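Local coordinates for outer membrane protein Omp121 (Bacteroides thetaiotaomicron, PDB 5FQ8) that probably imports nutrients across the bacterial outer membrane as a plug-and-barrel transporter of the TonB-dependent receptor family, at residues 497-500 and 506-509; 352-357 and 365-370; 391-394 and 398-401. One frame throughout, in Å; residues are numbered along the deposited sequence.

Contact 1: 497-500 and 506-509; sequences LTIP and KNSG
The carboxamide of Asn507 lies across the backbone of Ile499 and uses both of its ends on that single residue. OD1 of Asn507 accepts the amide of Ile499, N to OD1 2.9 Å, in a fairly straight bond (162° at the hydrogen). The approach at the acceptor is less regular, because the donor stands 29° out of the carbonyl plane. The other end of the group, ND2 of Asn507, donates to Ile499 O; the model makes this bond very short, and at this resolution only its existence is worth reading. A first torsion of -156° turns CG of Asn507 away from its own backbone N and carries the amide to Ile499. Next to it, the main chain of Asn507 adds a third bond, its O accepting Thr498 N, again at a doubtfully short length.

These bonds and the apolar groups beside them form the tight part. CB of Ile499 rests 3.5 Å from Asn507 OD1, and CB of Leu497 sits 3.6 Å from Asn507 ND2, so the buried amide is flanked by carbon as well as gripped by polar atoms. Trp502 O takes a further bond from ND2, and the hydroxyl of Tyr629 of the second subunit reaches OD1, which together fix the rotation of the group.

The looser side is that of Thr498 OG1 and Gly509, which approach without bonding: OG1 of Thr498 stays 3.6 Å from Gly509 N and instead meets Asn627 of the second subunit. That subunit and the chain of another protein border the loop here. An asparagine side chain pairing with both polar backbone atoms of one residue imitates a strand neighbour, here within an irregular loop joining two barrel strands of a TonB-dependent receptor.

Contact 2: 352-357 and 365-370; sequences PFNTPG and VMNPYY
Asn367 and Asn354 meet because the first torsion of Asn367 (chi1 -170°) sets CG opposite the backbone N, carrying the amide toward the 352-357 segment. Tyr370 is turned in the same sense, chi1 -174°, and this swings its ring to Pro356. The motif is a helix N-cap: Asn367 immediately precedes helix 368-374, and its OD1 accepts Tyr369 N at 3.1 Å, taking up an amide of the first turn that has no earlier helical carbonyl to use.

The same amide also ties the helix start to the preceding loop. ND2 of Asn367 donates to Asn354 O at 3.0 Å. The bond lies in the carbonyl plane, on a lone pair of Asn354 O, although it is tilted from the amide plane of Asn367. Leu346 O receives a second bond from ND2, so the cap is held from both ends of the carboxamide and its flip is fixed: exchanging oxygen and nitrogen would bring acceptors against acceptors. CB of Asn354 adds a carbon contact, 3.6 Å from Asn367 ND2.

Next to this polar pair, CB and CG of Pro356 make the carbon contacts with the 365-370 segment, meeting two neighbouring side chains, Tyr370 and Met366. Its CG lies 3.6 Å from Tyr370 CD2, the proline and tyrosine side chains running at about a right angle. Helix 420-424 packs on the same cluster, with Leu420 touching Met366 and Tyr370, while Tyr424 OH bonds to Tyr370 OH. The side chain of Tyr370 is about 9 Å from that of Thr285, a calcium ligand, so the packing borders that site without joining it. Beside Tyr370, on the same side of the proline, the bent chain of Met366 brings its methyl CE to 3.7 Å from Pro356 CB.

Contact 3: 391-394 and 398-401; sequences DYEF and FKFT
One face of the Phe394 ring carries CB of Phe398, which stands 3.6 Å from the ring centroid and only 18° off the normal, the geometry of a CH-pi contact. At the edge of the same ring come Phe400 N, 3.9 Å from Phe394 CE1, and, in the ring plane, Tyr392 O. The Phe398 ring receives Phe394 O at its own edge. The two phenyl planes are almost parallel, 14° apart, but slid so that they barely overlap, centroids 5.3 Å apart; the CH-pi contact from CB, more than ring overlap, joins the side chains. Phe394 reaches across its neighbour because CG stands between its backbone N and carbonyl carbon (chi1 63°), which folds the ring over the adjoining strand. With an alanine in place of Phe394, CB of Phe398 would probably lose the ring face it lies against, opening a gap there.

Four backbone bonds hold the antiparallel pair, Tyr392 with Phe400 and Phe394 with Phe398 being the hydrogen-bonded pairs; Phe400 N to Tyr392 O measures 2.7 Å. On the opposite face, Asp391 lies beside Thr401, whose OG1 donates to Asp391 OD1, though the modelled length is too short to trust. Glu393 runs alongside Lys399, but Lys399 NZ stays 4.7 Å from Glu393 OE2, so no salt bridge forms.

The side chain of Phe400 is about 5 Å from a bound diacyl molecule, 3-decanoyloxypropyl decanoate, consistent with the aromatic face meeting the membrane. The pair forms the end of the hairpin 376-394/398-417, extended on one edge by backbone bonds of Asp391 with Thr307 of strand 306-320 and of Glu393 with Ala305 just before it, and on the other by those of Lys399 and Thr401 to strand 446-469, where Phe465 stacks on Phe398.

How the contacts relate
Contacts 1 and 2 are buried and lie in loops and, for contact 2, at a helix start, on the same side of the chain's centre, with centres 23 Å apart and no atoms touching. Contact 3 is a surface contact on barrel strands, about 69 Å from contact 2 between centres and on the opposite side of the chain's centre. None holds the same elements as another, although helix 368-374 of contact 2 leads directly into strand 376-394 of contact 3. The chemistry follows the place: where the chain is irregular, asparagine amides stand in for missing backbone partners, whereas in the hairpin regular backbone pairing does that work, aromatic side chains on one face, polar and charged ones on the other.

Contact 1: 497-500 and 506-509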
loop_
_atom_site.group_PDB
_atom_site.type_symbol
_atom_site.label_atom_id
_atom_site.label_comp_id
_atom_site.label_asym_id
_atom_site.label_seq_id
_atom_site.Cartn_x
_atom_site.Cartn_y
_atom_site.Cartn_z
ATOM N N LEU B 497 -11.283 5.116 1.386
ATOM C CA LEU B 497 -11.877 3.830 1.053
ATOM C C LEU B 497 -13.106 4.012 0.179
ATOM O O LEU B 497 -13.931 4.890 0.422
ATOM C CB LEU B 497 -12.237 3.075 2.326
ATOM C CG LEU B 497 -11.058 2.915 3.274
ATOM C CD1 LEU B 497 -11.478 2.189 4.526
ATOM C CD2 LEU B 497 -9.929 2.195 2.575
ATOM N N THR B 498 -13.236 3.168 -0.842
ATOM C CA THR B 498 -14.359 3.325 -1.756
ATOM C C THR B 498 -15.658 2.881 -1.103
ATOM O O THR B 498 -16.590 3.671 -0.955
ATOM C CB THR B 498 -14.111 2.558 -3.049
ATOM O OG1 THR B 498 -12.984 3.113 -3.725
ATOM C CG2 THR B 498 -15.301 2.668 -3.937
ATOM N N ILE B 499 -15.738 1.610 -0.723
ATOM C CA ILE B 499 -16.780 1.117 0.170
ATOM C C ILE B 499 -16.356 1.478 1.584
ATOM O O ILE B 499 -15.269 1.074 2.013
ATOM C CB ILE B 499 -16.996 -0.393 0.000
ATOM C CG1 ILE B 499 -17.728 -0.656 -1.295
ATOM C CG2 ILE B 499 -17.840 -0.933 1.106
ATOM C CD1 ILE B 499 -17.479 -1.968 -1.820
ATOM N N PRO B 500 -17.164 2.236 2.327
ATOM C CA PRO B 500 -16.666 2.880 3.549
ATOM C C PRO B 500 -16.103 1.930 4.570
ATOM O O PRO B 500 -15.116 2.261 5.228
ATOM C CB PRO B 500 -17.913 3.579 4.088
ATOM C CG PRO B 500 -18.740 3.840 2.891
ATOM C CD PRO B 500 -18.542 2.638 2.025
ATOM N N LYS B 506 -7.830 -3.197 -2.229
ATOM C CA LYS B 506 -8.574 -2.872 -3.434
ATOM C C LYS B 506 -9.568 -1.751 -3.227
ATOM O O LYS B 506 -10.105 -1.251 -4.213
ATOM C CB LYS B 506 -9.345 -4.084 -3.931
ATOM C CG LYS B 506 -8.533 -5.107 -4.651
ATOM C CD LYS B 506 -9.399 -6.287 -5.033
ATOM C CE LYS B 506 -9.351 -7.380 -3.989
ATOM N NZ LYS B 506 -9.755 -8.691 -4.571
ATOM N N ASN B 507 -9.835 -1.354 -1.984
ATOM C CA ASN B 507 -10.980 -0.495 -1.694
ATOM C C ASN B 507 -10.648 0.977 -1.776
ATOM O O ASN B 507 -11.187 1.763 -1.011
ATOM C CB ASN B 507 -11.545 -0.837 -0.325
ATOM C CG ASN B 507 -12.991 -0.438 -0.185
ATOM O OD1 ASN B 507 -13.739 -0.449 -1.150
ATOM N ND2 ASN B 507 -13.394 -0.083 1.021
ATOM N N SER B 508 -9.800 1.400 -2.705
ATOM C CA SER B 508 -9.445 2.806 -2.803
ATOM C C SER B 508 -9.239 3.186 -4.255
ATOM O O SER B 508 -8.644 2.426 -5.021
ATOM C CB SER B 508 -8.175 3.107 -2.016
ATOM O OG SER B 508 -7.664 4.381 -2.352
ATOM N N GLY B 509 -9.713 4.372 -4.619
ATOM C CA GLY B 509 -9.462 4.891 -5.948
ATOM C C GLY B 509 -8.301 5.854 -5.966
ATOM O O GLY B 509 -8.207 6.706 -6.843
#

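Contact 2: 352-357 and 365-370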
loop_
_atom_site.group_PDB
_atom_site.type_symbol
_atom_site.label_atom_id
_atom_site.label_comp_id
_atom_site.label_asym_id
_atom_site.label_seq_id
_atom_site.Cartn_x
_atom_site.Cartn_y
_atom_site.Cartn_z
ATOM N N PRO B 352 -31.088 7.019 17.430
ATOM C CA PRO B 352 -30.464 7.934 16.472
ATOM C C PRO B 352 -29.496 8.893 17.102
ATOM O O PRO B 352 -28.435 9.152 16.528
ATOM C CB PRO B 352 -31.671 8.671 15.873
ATOM C CG PRO B 352 -32.785 8.450 16.830
ATOM C CD PRO B 352 -32.549 7.098 17.382
ATOM N N PHE B 353 -29.805 9.381 18.303
ATOM C CA PHE B 353 -28.945 10.346 18.961
ATOM C C PHE B 353 -27.558 9.810 19.266
ATOM O O PHE B 353 -26.700 10.596 19.667
ATOM C CB PHE B 353 -29.562 10.812 20.262
ATOM C CG PHE B 353 -30.819 11.601 20.100
ATOM C CD1 PHE B 353 -30.770 12.963 19.937
ATOM C CD2 PHE B 353 -32.047 10.988 20.170
ATOM C CE1 PHE B 353 -31.918 13.697 19.818
ATOM C CE2 PHE B 353 -33.204 11.714 20.053
ATOM C CZ PHE B 353 -33.142 13.075 19.877
ATOM N N ASN B 354 -27.314 8.509 19.117
ATOM C CA ASN B 354 -25.984 7.964 19.339
ATOM C C ASN B 354 -25.243 7.691 18.054
ATOM O O ASN B 354 -24.054 7.364 18.104
ATOM C CB ASN B 354 -26.032 6.647 20.113
ATOM C CG ASN B 354 -26.611 6.786 21.474
ATOM O OD1 ASN B 354 -26.478 7.801 22.127
ATOM N ND2 ASN B 354 -27.271 5.748 21.917
ATOM N N THR B 355 -25.932 7.773 16.920
ATOM C CA THR B 355 -25.300 7.563 15.637
ATOM C C THR B 355 -24.256 8.653 15.435
ATOM O O THR B 355 -24.388 9.742 15.991
ATOM C CB THR B 355 -26.348 7.580 14.535
ATOM N N PRO B 356 -23.192 8.381 14.688
ATOM C CA PRO B 356 -22.071 9.330 14.639
ATOM C C PRO B 356 -22.455 10.721 14.209
ATOM O O PRO B 356 -21.800 11.687 14.606
ATOM C CB PRO B 356 -21.129 8.682 13.627
ATOM C CG PRO B 356 -21.432 7.258 13.699
ATOM C CD PRO B 356 -22.904 7.171 13.912
ATOM N N GLY B 357 -23.510 10.857 13.412
ATOM C CA GLY B 357 -23.912 12.167 12.958
ATOM C C GLY B 357 -24.687 12.969 13.967
ATOM O O GLY B 357 -24.765 14.190 13.837
ATOM N N VAL B 365 -13.991 14.312 19.042
ATOM C CA VAL B 365 -14.178 13.021 19.668
ATOM C C VAL B 365 -15.397 12.360 19.043
ATOM O O VAL B 365 -16.190 12.999 18.362
ATOM C CB VAL B 365 -14.359 13.149 21.190
ATOM C CG1 VAL B 365 -13.101 13.665 21.842
ATOM C CG2 VAL B 365 -15.533 14.050 21.488
ATOM N N MET B 366 -15.557 11.070 19.325
ATOM C CA MET B 366 -16.625 10.259 18.761
ATOM C C MET B 366 -17.174 9.315 19.812
ATOM O O MET B 366 -16.563 9.089 20.857
ATOM C CB MET B 366 -16.143 9.441 17.568
ATOM C CG MET B 366 -16.257 10.115 16.224
ATOM S SD MET B 366 -16.316 8.832 14.994
ATOM C CE MET B 366 -17.909 8.166 15.361
ATOM N N ASN B 367 -18.328 8.743 19.509
ATOM C CA ASN B 367 -18.972 7.780 20.389
ATOM C C ASN B 367 -18.032 6.622 20.676
ATOM O O ASN B 367 -17.666 5.896 19.748
ATOM C CB ASN B 367 -20.251 7.267 19.741
ATOM C CG ASN B 367 -21.099 6.448 20.684
ATOM O OD1 ASN B 367 -20.594 5.731 21.532
ATOM N ND2 ASN B 367 -22.408 6.552 20.530
ATOM N N PRO B 368 -17.654 6.391 21.931
ATOM C CA PRO B 368 -16.634 5.376 22.214
ATOM C C PRO B 368 -17.039 3.995 21.793
ATOM O O PRO B 368 -16.179 3.186 21.437
ATOM C CB PRO B 368 -16.477 5.458 23.736
ATOM C CG PRO B 368 -17.067 6.752 24.131
ATOM C CD PRO B 368 -18.172 6.993 23.165
ATOM N N TYR B 369 -18.324 3.685 21.830
ATOM C CA TYR B 369 -18.742 2.361 21.411
ATOM C C TYR B 369 -18.674 2.208 19.904
ATOM O O TYR B 369 -18.498 1.092 19.410
ATOM C CB TYR B 369 -20.148 2.076 21.911
ATOM C CG TYR B 369 -20.282 2.022 23.416
ATOM C CD1 TYR B 369 -20.016 0.858 24.110
ATOM C CD2 TYR B 369 -20.694 3.128 24.133
ATOM C CE1 TYR B 369 -20.153 0.799 25.465
ATOM C CE2 TYR B 369 -20.834 3.079 25.488
ATOM C CZ TYR B 369 -20.565 1.909 26.154
ATOM O OH TYR B 369 -20.710 1.862 27.519
ATOM N N TYR B 370 -18.813 3.305 19.155
ATOM C CA TYR B 370 -18.570 3.238 17.722
ATOM C C TYR B 370 -17.112 2.920 17.445
ATOM O O TYR B 370 -16.805 2.031 16.652
ATOM C CB TYR B 370 -18.977 4.549 17.035
ATOM C CG TYR B 370 -18.875 4.453 15.529
ATOM C CD1 TYR B 370 -17.661 4.632 14.881
ATOM C CD2 TYR B 370 -19.985 4.142 14.761
ATOM C CE1 TYR B 370 -17.557 4.510 13.523
ATOM C CE2 TYR B 370 -19.887 4.022 13.392
ATOM C CZ TYR B 370 -18.672 4.208 12.785
ATOM O OH TYR B 370 -18.573 4.080 11.432
#

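Contact 3: 391-394 and 398-401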
loop_
_atom_site.group_PDB
_atom_site.type_symbol
_atom_site.label_atom_id
_atom_site.label_comp_id
_atom_site.label_asym_id
_atom_site.label_seq_id
_atom_site.Cartn_x
_atom_site.Cartn_y
_atom_site.Cartn_z
ATOM N N ASP B 391 27.196 -32.484 23.492
ATOM C CA ASP B 391 28.229 -32.547 24.513
ATOM C C ASP B 391 29.026 -33.826 24.340
ATOM O O ASP B 391 28.453 -34.888 24.110
ATOM C CB ASP B 391 27.623 -32.520 25.911
ATOM C CG ASP B 391 27.065 -31.180 26.272
ATOM O OD1 ASP B 391 27.857 -30.246 26.501
ATOM O OD2 ASP B 391 25.828 -31.072 26.344
ATOM N N TYR B 392 30.343 -33.730 24.457
ATOM C CA TYR B 392 31.185 -34.916 24.353
ATOM C C TYR B 392 32.360 -34.782 25.307
ATOM O O TYR B 392 33.225 -33.930 25.109
ATOM C CB TYR B 392 31.671 -35.119 22.928
ATOM C CG TYR B 392 32.467 -36.376 22.737
ATOM C CD1 TYR B 392 31.840 -37.607 22.686
ATOM C CD2 TYR B 392 33.848 -36.333 22.602
ATOM C CE1 TYR B 392 32.561 -38.758 22.518
ATOM C CE2 TYR B 392 34.577 -37.480 22.424
ATOM C CZ TYR B 392 33.925 -38.688 22.386
ATOM O OH TYR B 392 34.624 -39.852 22.217
ATOM N N GLU B 393 32.403 -35.642 26.319
ATOM C CA GLU B 393 33.481 -35.640 27.298
ATOM C C GLU B 393 34.607 -36.555 26.834
ATOM O O GLU B 393 34.360 -37.641 26.317
ATOM C CB GLU B 393 32.941 -36.077 28.660
ATOM C CG GLU B 393 31.852 -35.154 29.185
ATOM C CD GLU B 393 31.118 -35.691 30.385
ATOM O OE1 GLU B 393 31.466 -36.792 30.853
ATOM O OE2 GLU B 393 30.186 -35.010 30.862
ATOM N N PHE B 394 35.846 -36.098 26.992
ATOM C CA PHE B 394 36.982 -36.882 26.528
ATOM C C PHE B 394 38.204 -36.614 27.392
ATOM O O PHE B 394 38.394 -35.507 27.896
ATOM C CB PHE B 394 37.320 -36.579 25.073
ATOM C CG PHE B 394 37.757 -35.164 24.832
ATOM C CD1 PHE B 394 36.820 -34.153 24.691
ATOM C CD2 PHE B 394 39.101 -34.846 24.734
ATOM C CE1 PHE B 394 37.210 -32.862 24.470
ATOM C CE2 PHE B 394 39.500 -33.552 24.512
ATOM C CZ PHE B 394 38.550 -32.558 24.376
ATOM N N PHE B 398 38.157 -33.142 30.007
ATOM C CA PHE B 398 37.684 -32.223 28.981
ATOM C C PHE B 398 36.266 -32.558 28.538
ATOM O O PHE B 398 35.766 -33.667 28.737
ATOM C CB PHE B 398 38.583 -32.243 27.748
ATOM C CG PHE B 398 40.010 -31.910 28.023
ATOM C CD1 PHE B 398 40.431 -30.599 28.068
ATOM C CD2 PHE B 398 40.943 -32.913 28.196
ATOM C CE1 PHE B 398 41.750 -30.296 28.301
ATOM C CE2 PHE B 398 42.262 -32.613 28.422
ATOM C CZ PHE B 398 42.666 -31.303 28.477
ATOM N N LYS B 399 35.640 -31.580 27.894
ATOM C CA LYS B 399 34.267 -31.706 27.420
ATOM C C LYS B 399 34.106 -30.768 26.236
ATOM O O LYS B 399 34.351 -29.569 26.369
ATOM C CB LYS B 399 33.271 -31.361 28.533
ATOM C CG LYS B 399 31.804 -31.421 28.132
ATOM C CD LYS B 399 30.924 -30.526 29.004
ATOM C CE LYS B 399 30.484 -31.214 30.275
ATOM N NZ LYS B 399 29.504 -30.391 31.022
ATOM N N PHE B 400 33.731 -31.307 25.078
ATOM C CA PHE B 400 33.419 -30.486 23.919
ATOM C C PHE B 400 31.928 -30.190 23.881
ATOM O O PHE B 400 31.106 -31.069 24.137
ATOM C CB PHE B 400 33.838 -31.178 22.620
ATOM C CG PHE B 400 33.369 -30.470 21.391
ATOM C CD1 PHE B 400 32.107 -30.684 20.887
ATOM C CD2 PHE B 400 34.191 -29.580 20.741
ATOM C CE1 PHE B 400 31.675 -30.022 19.775
ATOM C CE2 PHE B 400 33.761 -28.919 19.617
ATOM C CZ PHE B 400 32.504 -29.140 19.135
ATOM N N THR B 401 31.582 -28.958 23.530
ATOM C CA THR B 401 30.184 -28.573 23.437
ATOM C C THR B 401 29.951 -27.747 22.186
ATOM O O THR B 401 30.605 -26.725 21.983
ATOM C CB THR B 401 29.750 -27.796 24.672
ATOM O OG1 THR B 401 29.659 -28.695 25.776
ATOM C CG2 THR B 401 28.406 -27.176 24.442
#